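Local atomic coordinates of pyocyanin demethylase (Mycobacterium fortuitum subsp. fortuitum DSM 46621 = ATCC 6841, PDB entry 5K21), a protein that removes the N-methyl group of the Pseudomonas aeruginosa toxin pyocyanin by a tautomerizing demethylation and binds phenazin-1-ol in its barrel. Residues Leu76-Asp81 against Glu126-Lys131; Ala87-Pro92 against Ala96-Ala101. One frame throughout, in Å; residues are numbered along the deposited sequence.

How the contacts relate
Both contacts belong to the closed antiparallel barrel, and their centres are 13 Å apart. Contact 1 spans its interior, from strand 70-80 to strand 127-132, whereas contact 2 pairs two neighbours in the wall, strands 83-92 and 98-105. They meet where strand 70-80 runs beside strand 83-92: Leu-76 N lies 2.9 Å from Ala-87 O, probably a hydrogen bond, and Leu-76 CB packs 4.0 Å from Met-100 CE. Phenazin-1-ol draws on both, through Tyr-128 of contact 1 and Phe-98 and Met-100 of contact 2. Between subunits, Thr-77 of one copy is hydrogen-bonded to Arg-88 of another, linking the two regions across the trimer.

Contact 1: Leu76-Asp81 against Glu126-Lys131; sequences LTIHLD and EKYELK
Inside the allene oxide cyclase-like barrel, strands 70-80 and 127-132 face each other across the interior, and Tyr-128 reaches from one towards Leu-76 and Ile-78 of the other. The nearest CA atoms, those of Ile-78 and Tyr-128, are 10.4 Å apart, too far for backbone pairing, so the contact consists of side chains alone and buries a modest 143 Å². Ile-78 supplies its long branch: CD1 lies 3.9 Å from Tyr-128 CD2, and the two side chains run alongside each other, pointing opposite ways. An extended second torsion (chi2 165°) carries that methyl group out to the ring. Leu-76 meets the tyrosine from the opposing direction, and both of its methyls reach the hydroxyl end of the phenol, CD2 also lying against CE2 and CZ. Its CD2 is 4.1 Å from Tyr-128 CE2, while CD1 is 4.1 Å from Tyr-128 OH. Both aliphatic residues approach the ring obliquely. The phenol oxygen has its polar partner outside these strands, in a hydrogen bond to Asp-56 OD2. Tyr-128 also borders the ligand pocket and touches phenazin-1-ol. Leu-116 and Leu-46 add further apolar contacts around Ile-78. The chemistry is thus divided along one side chain: dispersion contacts with Leu-76 and Ile-78 press on one side of the buried ring, and the bond to Asp-56 satisfies its hydroxyl and should help to fix where that oxygen sits beside the phenazine.

Contact 2: Ala87-Pro92 against Ala96-Ala101; sequences ARSLTP and APFTMA. With 6QF (phenazin-1-ol), chain F.
Arg-88 and Ala-101 form an antiparallel hydrogen-bonded pair, with Arg-88 N 2.9 Å from Ala-101 O and Ala-101 N 2.8 Å from Arg-88 O, but the short strand axes make an angle of 130° and the strands part beyond Ser-89: CA atoms 4.6 Å apart at Ser-89 and Met-100 are 6.9 Å apart at Thr-91 and Phe-98. At the close end, Ala-87 CB packs on Met-100 CB, and Met-100 bends at its last torsion (chi3 73°), which turns CE back under the partner strand to within 3.5 Å of Ser-89 OG. Where the backbones diverge, side chains bridge them: Thr-91 crosses Phe-98 at about a right angle, its OG1 3.6 Å from ring atom CD2 of Phe-98. These strands, 83-92 and 98-105, are a beta hairpin in the barrel wall, flanked by strands 70-80 and 114-119, and its inward-facing residues help to line the phenazine pocket. Phe-98 points a ring edge at the ligand: CZ is 3.4 Å from C14 of phenazin-1-ol, and the two ring planes are about 79° apart. Met-100 SD approaches the same carbon, C14, at 3.8 Å. Asp-40 and His-93 hydrogen-bond the ligand elsewhere. Arg-88 lies on another face of the sheet together with Ala-101, and its guanidinium is hydrogen-bonded through NH2 to Thr-77 of a neighbouring subunit.

Contact 1: Leu76-Asp81 against Glu126-Lys131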
ATOM      1  N   LEU B  76       3.936  -6.378  -0.697  1.00 22.94           N
ATOM      2  CA  LEU B  76       4.917  -7.057  -1.523  1.00 23.13           C
ATOM      3  C   LEU B  76       4.367  -7.208  -2.929  1.00 22.63           C
ATOM      4  O   LEU B  76       3.195  -7.549  -3.103  1.00 22.90           O
ATOM      5  CB  LEU B  76       5.238  -8.449  -0.942  1.00 25.61           C
ATOM      6  CG  LEU B  76       6.250  -9.328  -1.676  1.00 26.91           C
ATOM      7  CD1 LEU B  76       7.646  -8.716  -1.546  1.00 27.44           C
ATOM      8  CD2 LEU B  76       6.218 -10.728  -1.084  1.00 27.59           C
ATOM      9  N   THR B  77       5.224  -6.973  -3.919  1.00 20.52           N
ATOM     10  CA  THR B  77       4.936  -7.292  -5.309  1.00 22.30           C
ATOM     11  C   THR B  77       6.008  -8.219  -5.836  1.00 21.83           C
ATOM     12  O   THR B  77       7.199  -7.892  -5.801  1.00 21.29           O
ATOM     13  CB  THR B  77       4.868  -6.055  -6.194  1.00 24.09           C
ATOM     14  OG1 THR B  77       3.827  -5.204  -5.735  1.00 26.48           O
ATOM     15  CG2 THR B  77       4.600  -6.444  -7.664  1.00 28.03           C
ATOM     16  N   ILE B  78       5.567  -9.351  -6.363  1.00 22.06           N
ATOM     17  CA  ILE B  78       6.418 -10.340  -7.007  1.00 19.49           C
ATOM     18  C   ILE B  78       6.253 -10.192  -8.504  1.00 22.71           C
ATOM     19  O   ILE B  78       5.124 -10.074  -8.994  1.00 24.55           O
ATOM     20  CB  ILE B  78       6.030 -11.753  -6.540  1.00 20.28           C
ATOM     21  CG1 ILE B  78       6.522 -11.959  -5.110  1.00 23.30           C
ATOM     22  CG2 ILE B  78       6.542 -12.826  -7.530  1.00 24.56           C
ATOM     23  CD1 ILE B  78       5.900 -13.172  -4.410  1.00 23.74           C
ATOM     24  N   HIS B  79       7.374 -10.142  -9.224  1.00 22.48           N
ATOM     25  CA  HIS B  79       7.374 -10.106 -10.680  1.00 23.76           C
ATOM     26  C   HIS B  79       7.952 -11.409 -11.211  1.00 23.69           C
ATOM     27  O   HIS B  79       9.131 -11.705 -10.983  1.00 23.16           O
ATOM     28  CB  HIS B  79       8.178  -8.907 -11.192  1.00 24.91           C
ATOM     29  CG  HIS B  79       8.219  -8.785 -12.686  1.00 28.17           C
ATOM     30  ND1 HIS B  79       8.935  -9.651 -13.489  1.00 33.71           N
ATOM     31  CD2 HIS B  79       7.639  -7.892 -13.525  1.00 31.17           C
ATOM     32  CE1 HIS B  79       8.782  -9.307 -14.758  1.00 34.63           C
ATOM     33  NE2 HIS B  79       8.007  -8.237 -14.808  1.00 36.67           N
ATOM     34  N   LEU B  80       7.124 -12.183 -11.910  1.00 23.35           N
ATOM     35  CA  LEU B  80       7.551 -13.358 -12.654  1.00 23.41           C
ATOM     36  C   LEU B  80       7.290 -13.117 -14.136  1.00 28.55           C
ATOM     37  O   LEU B  80       6.595 -12.172 -14.516  1.00 30.34           O
ATOM     38  CB  LEU B  80       6.804 -14.611 -12.176  1.00 25.54           C
ATOM     39  CG  LEU B  80       6.853 -14.845 -10.669  1.00 25.69           C
ATOM     40  CD1 LEU B  80       5.900 -15.942 -10.272  1.00 26.38           C
ATOM     41  CD2 LEU B  80       8.283 -15.150 -10.243  1.00 26.33           C
ATOM     42  N   ASP B  81       7.871 -13.963 -14.990  1.00 33.04           N
ATOM     43  CA  ASP B  81       7.622 -13.817 -16.426  1.00 36.43           C
ATOM     44  C   ASP B  81       6.138 -13.953 -16.724  1.00 37.20           C
ATOM     45  O   ASP B  81       5.595 -13.225 -17.558  1.00 39.82           O
ATOM     46  CB  ASP B  81       8.423 -14.848 -17.226  1.00 41.10           C
ATOM     47  CG  ASP B  81       9.926 -14.605 -17.186  1.00 46.36           C
ATOM     48  OD1 ASP B  81      10.396 -13.701 -16.465  1.00 48.44           O
ATOM     49  OD2 ASP B  81      10.651 -15.360 -17.865  1.00 49.76           O
ATOM     50  N   GLU B 126      15.970 -18.182   2.867  1.00 38.26           N
ATOM     51  CA  GLU B 126      14.645 -17.587   2.842  1.00 35.39           C
ATOM     52  C   GLU B 126      13.851 -18.146   1.672  1.00 29.77           C
ATOM     53  O   GLU B 126      14.370 -18.292   0.563  1.00 30.51           O
ATOM     54  CB  GLU B 126      14.740 -16.065   2.718  1.00 35.26           C
ATOM     55  CG  GLU B 126      13.378 -15.403   2.773  1.00 34.31           C
ATOM     56  CD  GLU B 126      13.441 -13.895   2.786  1.00 39.70           C
ATOM     57  OE1 GLU B 126      14.499 -13.325   3.144  1.00 42.34           O
ATOM     58  OE2 GLU B 126      12.417 -13.277   2.446  1.00 40.82           O
ATOM     59  N   LYS B 127      12.582 -18.439   1.922  1.00 28.91           N
ATOM     60  CA  LYS B 127      11.694 -18.973   0.902  1.00 27.95           C
ATOM     61  C   LYS B 127      10.317 -18.353   1.044  1.00 23.31           C
ATOM     62  O   LYS B 127       9.917 -17.931   2.135  1.00 24.53           O
ATOM     63  CB  LYS B 127      11.556 -20.493   1.003  1.00 35.65           C
ATOM     64  CG  LYS B 127      12.827 -21.272   0.749  1.00 49.24           C
ATOM     65  CD  LYS B 127      12.549 -22.776   0.760  1.00 60.14           C
ATOM     66  CE  LYS B 127      13.799 -23.605   0.491  1.00 69.85           C
ATOM     67  NZ  LYS B 127      14.827 -23.461   1.553  1.00 76.52           N
ATOM     68  N   TYR B 128       9.621 -18.273  -0.086  1.00 21.15           N
ATOM     69  CA  TYR B 128       8.196 -17.992  -0.135  1.00 19.23           C
ATOM     70  C   TYR B 128       7.503 -19.264  -0.579  1.00 21.31           C
ATOM     71  O   TYR B 128       7.872 -19.840  -1.617  1.00 21.00           O
ATOM     72  CB  TYR B 128       7.838 -16.903  -1.139  1.00 19.28           C
ATOM     73  CG  TYR B 128       8.463 -15.564  -0.958  1.00 20.23           C
ATOM     74  CD1 TYR B 128       8.879 -15.125   0.278  1.00 22.85           C
ATOM     75  CD2 TYR B 128       8.608 -14.714  -2.054  1.00 23.24           C
ATOM     76  CE1 TYR B 128       9.460 -13.867   0.433  1.00 25.26           C
ATOM     77  CE2 TYR B 128       9.176 -13.436  -1.906  1.00 24.99           C
ATOM     78  CZ  TYR B 128       9.593 -13.026  -0.663  1.00 25.18           C
ATOM     79  OH  TYR B 128      10.158 -11.765  -0.506  1.00 28.09           O
ATOM     80  N   GLU B 129       6.478 -19.663   0.158  1.00 25.47           N
ATOM     81  CA  GLU B 129       5.644 -20.796  -0.238  1.00 22.51           C
ATOM     82  C   GLU B 129       4.251 -20.259  -0.538  1.00 23.06           C
ATOM     83  O   GLU B 129       3.584 -19.703   0.338  1.00 23.31           O
ATOM     84  CB  GLU B 129       5.629 -21.875   0.845  1.00 23.82           C
ATOM     85  CG  GLU B 129       4.826 -23.110   0.466  1.00 29.09           C
ATOM     86  CD  GLU B 129       5.393 -23.833  -0.780  1.00 30.00           C
ATOM     87  OE1 GLU B 129       6.641 -23.889  -0.928  1.00 28.86           O
ATOM     88  OE2 GLU B 129       4.594 -24.353  -1.601  1.00 26.95           O
ATOM     89  N   LEU B 130       3.841 -20.382  -1.791  1.00 22.06           N
ATOM     90  CA  LEU B 130       2.595 -19.799  -2.262  1.00 19.97           C
ATOM     91  C   LEU B 130       1.528 -20.870  -2.436  1.00 20.63           C
ATOM     92  O   LEU B 130       1.828 -21.984  -2.882  1.00 22.07           O
ATOM     93  CB  LEU B 130       2.807 -19.097  -3.597  1.00 21.36           C
ATOM     94  CG  LEU B 130       3.492 -17.733  -3.511  1.00 23.51           C
ATOM     95  CD1 LEU B 130       4.985 -17.914  -3.260  1.00 28.42           C
ATOM     96  CD2 LEU B 130       3.246 -16.948  -4.742  1.00 25.81           C
ATOM     97  N   LYS B 131       0.299 -20.531  -2.049  1.00 21.29           N
ATOM     98  CA  LYS B 131      -0.898 -21.279  -2.420  1.00 25.34           C
ATOM     99  C   LYS B 131      -1.843 -20.281  -3.072  1.00 26.90           C
ATOM    100  O   LYS B 131      -2.364 -19.383  -2.398  1.00 26.98           O
ATOM    101  CB  LYS B 131      -1.555 -21.943  -1.218  1.00 26.84           C
ATOM    102  CG  LYS B 131      -2.778 -22.788  -1.619  1.00 30.17           C
ATOM    103  CD  LYS B 131      -3.545 -23.347  -0.439  1.00 36.03           C
ATOM    104  CE  LYS B 131      -4.881 -23.923  -0.900  1.00 40.84           C
ATOM    105  NZ  LYS B 131      -5.813 -24.255   0.225  1.00 45.13           N
TER

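Contact 2: Ala87-Pro92 against Ala96-Ala101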
ATOM      1  N   ALA B  87       0.821  -9.217  -2.505  1.00 23.93           N
ATOM      2  CA  ALA B  87       0.580  -9.790  -1.196  1.00 22.47           C
ATOM      3  C   ALA B  87       0.691  -8.713  -0.128  1.00 22.66           C
ATOM      4  O   ALA B  87       1.383  -7.704  -0.297  1.00 21.59           O
ATOM      5  CB  ALA B  87       1.569 -10.914  -0.896  1.00 23.42           C
ATOM      6  N   ARG B  88       0.026  -8.959   0.997  1.00 21.98           N
ATOM      7  CA  ARG B  88       0.093  -8.027   2.115  1.00 23.63           C
ATOM      8  C   ARG B  88      -0.079  -8.798   3.413  1.00 24.50           C
ATOM      9  O   ARG B  88      -0.670  -9.879   3.444  1.00 25.29           O
ATOM     10  CB  ARG B  88      -0.965  -6.926   2.011  1.00 26.78           C
ATOM     11  CG  ARG B  88      -2.392  -7.448   2.115  1.00 31.58           C
ATOM     12  CD  ARG B  88      -3.379  -6.339   1.828  1.00 32.59           C
ATOM     13  NE  ARG B  88      -3.515  -5.398   2.940  1.00 31.30           N
ATOM     14  CZ  ARG B  88      -3.963  -4.159   2.811  1.00 30.98           C
ATOM     15  NH1 ARG B  88      -4.280  -3.689   1.607  1.00 31.51           N
ATOM     16  NH2 ARG B  88      -4.085  -3.373   3.874  1.00 33.91           N
ATOM     17  N   SER B  89       0.455  -8.230   4.490  1.00 25.48           N
ATOM     18  CA  SER B  89       0.395  -8.870   5.790  1.00 27.09           C
ATOM     19  C   SER B  89       0.343  -7.809   6.880  1.00 28.46           C
ATOM     20  O   SER B  89       0.766  -6.662   6.689  1.00 26.81           O
ATOM     21  CB  SER B  89       1.581  -9.806   6.039  1.00 27.12           C
ATOM     22  OG  SER B  89       2.830  -9.140   5.894  1.00 30.10           O
ATOM     23  N   LEU B  90      -0.233  -8.207   8.014  1.00 25.00           N
ATOM     24  CA  LEU B  90      -0.111  -7.474   9.272  1.00 26.63           C
ATOM     25  C   LEU B  90       0.239  -8.533  10.312  1.00 32.11           C
ATOM     26  O   LEU B  90      -0.643  -9.253  10.796  1.00 29.76           O
ATOM     27  CB  LEU B  90      -1.391  -6.730   9.624  1.00 30.17           C
ATOM     28  CG  LEU B  90      -1.346  -5.990  10.969  1.00 32.63           C
ATOM     29  CD1 LEU B  90      -0.391  -4.804  10.875  1.00 29.45           C
ATOM     30  CD2 LEU B  90      -2.720  -5.508  11.393  1.00 32.77           C
ATOM     31  N   THR B  91       1.520  -8.683  10.610  1.00 32.36           N
ATOM     32  CA  THR B  91       1.967  -9.818  11.417  1.00 35.49           C
ATOM     33  C   THR B  91       3.138  -9.366  12.244  1.00 36.86           C
ATOM     34  O   THR B  91       3.765  -8.339  11.957  1.00 37.38           O
ATOM     35  CB  THR B  91       2.405 -11.002  10.543  1.00 36.09           C
ATOM     36  OG1 THR B  91       3.558 -10.612   9.788  1.00 37.41           O
ATOM     37  CG2 THR B  91       1.322 -11.436   9.574  1.00 35.04           C
ATOM     38  N   PRO B  92       3.512 -10.135  13.261  1.00 40.28           N
ATOM     39  CA  PRO B  92       4.809  -9.915  13.894  1.00 44.74           C
ATOM     40  C   PRO B  92       5.922  -9.974  12.859  1.00 47.21           C
ATOM     41  O   PRO B  92       5.866 -10.744  11.898  1.00 43.67           O
ATOM     42  CB  PRO B  92       4.907 -11.054  14.915  1.00 46.79           C
ATOM     43  CG  PRO B  92       3.474 -11.404  15.226  1.00 46.41           C
ATOM     44  CD  PRO B  92       2.733 -11.194  13.934  1.00 43.94           C
ATOM     45  N   ALA B  96      10.223 -15.852  12.863  1.00 37.41           N
ATOM     46  CA  ALA B  96       9.255 -16.921  12.681  1.00 38.84           C
ATOM     47  C   ALA B  96       8.589 -16.830  11.307  1.00 36.12           C
ATOM     48  O   ALA B  96       8.446 -15.745  10.742  1.00 33.29           O
ATOM     49  CB  ALA B  96       8.176 -16.867  13.756  1.00 40.00           C
ATOM     50  N   PRO B  97       8.166 -17.955  10.749  1.00 35.85           N
ATOM     51  CA  PRO B  97       7.411 -17.896   9.498  1.00 32.96           C
ATOM     52  C   PRO B  97       6.174 -17.035   9.692  1.00 30.04           C
ATOM     53  O   PRO B  97       5.557 -17.038  10.756  1.00 32.61           O
ATOM     54  CB  PRO B  97       7.029 -19.357   9.231  1.00 35.59           C
ATOM     55  CG  PRO B  97       7.890 -20.177  10.109  1.00 40.57           C
ATOM     56  CD  PRO B  97       8.268 -19.328  11.279  1.00 40.98           C
ATOM     57  N   PHE B  98       5.819 -16.276   8.669  1.00 27.29           N
ATOM     58  CA  PHE B  98       4.559 -15.550   8.695  1.00 28.96           C
ATOM     59  C   PHE B  98       3.903 -15.663   7.334  1.00 29.31           C
ATOM     60  O   PHE B  98       4.568 -15.889   6.319  1.00 27.78           O
ATOM     61  CB  PHE B  98       4.739 -14.072   9.082  1.00 27.70           C
ATOM     62  CG  PHE B  98       5.637 -13.309   8.148  1.00 28.99           C
ATOM     63  CD1 PHE B  98       7.011 -13.370   8.291  1.00 29.47           C
ATOM     64  CD2 PHE B  98       5.103 -12.536   7.135  1.00 27.21           C
ATOM     65  CE1 PHE B  98       7.848 -12.653   7.431  1.00 29.57           C
ATOM     66  CE2 PHE B  98       5.937 -11.816   6.261  1.00 26.86           C
ATOM     67  CZ  PHE B  98       7.302 -11.886   6.421  1.00 29.07           C
ATOM     68  N   THR B  99       2.584 -15.534   7.332  1.00 31.80           N
ATOM     69  CA  THR B  99       1.774 -15.769   6.150  1.00 30.71           C
ATOM     70  C   THR B  99       1.107 -14.471   5.734  1.00 29.83           C
ATOM     71  O   THR B  99       0.460 -13.799   6.544  1.00 32.96           O
ATOM     72  CB  THR B  99       0.746 -16.861   6.405  1.00 31.97           C
ATOM     73  OG1 THR B  99       1.435 -18.091   6.664  1.00 29.27           O
ATOM     74  CG2 THR B  99      -0.172 -17.039   5.185  1.00 32.87           C
ATOM     75  N   MET B 100       1.284 -14.131   4.475  1.00 23.31           N
ATOM     76  CA  MET B 100       0.707 -12.969   3.825  1.00 21.54           C
ATOM     77  C   MET B 100      -0.498 -13.406   3.018  1.00 24.52           C
ATOM     78  O   MET B 100      -0.601 -14.566   2.601  1.00 27.04           O
ATOM     79  CB  MET B 100       1.720 -12.293   2.889  1.00 22.13           C
ATOM     80  CG  MET B 100       3.093 -12.063   3.486  1.00 25.15           C
ATOM     81  SD  MET B 100       4.167 -11.155   2.348  1.00 25.04           S
ATOM     82  CE  MET B 100       3.446  -9.520   2.446  1.00 23.47           C
ATOM     83  N   ALA B 101      -1.432 -12.488   2.846  1.00 24.36           N
ATOM     84  CA  ALA B 101      -2.573 -12.714   1.985  1.00 26.90           C
ATOM     85  C   ALA B 101      -2.184 -12.320   0.572  1.00 26.05           C
ATOM     86  O   ALA B 101      -1.648 -11.232   0.356  1.00 25.58           O
ATOM     87  CB  ALA B 101      -3.786 -11.910   2.455  1.00 28.41           C
TER
HETATM   88  C4  6QF F 201      11.488  -7.505   4.813  1.00 45.20           C
HETATM   89  C5  6QF F 201      12.305  -6.553   5.594  1.00 43.94           C
HETATM   90  C6  6QF F 201      13.629  -6.348   5.350  1.00 42.78           C
HETATM   91  C10 6QF F 201      10.166  -9.322   3.225  1.00 46.56           C
HETATM   92  C13 6QF F 201       8.073 -10.473   2.661  1.00 45.29           C
HETATM   93  C15 6QF F 201       8.078  -8.906   4.459  1.00 45.29           C
HETATM   94  C1  6QF F 201      14.278  -7.064   4.291  1.00 44.14           C
HETATM   95  C2  6QF F 201      13.581  -7.939   3.548  1.00 45.19           C
HETATM   96  C3  6QF F 201      12.162  -8.217   3.749  1.00 45.19           C
HETATM   97  N7  6QF F 201      11.488  -9.107   2.987  1.00 47.46           N
HETATM   98  N8  6QF F 201      10.168  -7.723   5.060  1.00 45.21           N
HETATM   99  C9  6QF F 201       9.490  -8.618   4.276  1.00 46.45           C
HETATM  100  C11 6QF F 201       9.374 -10.257   2.441  1.00 45.34           C
HETATM  101  C14 6QF F 201       7.400  -9.776   3.704  1.00 45.35           C
HETATM  102  O19 6QF F 201      11.670  -5.894   6.583  1.00 42.32           O
HETATM  103  O   HOH W   1       7.564 -13.538  12.086  1.00 42.46           O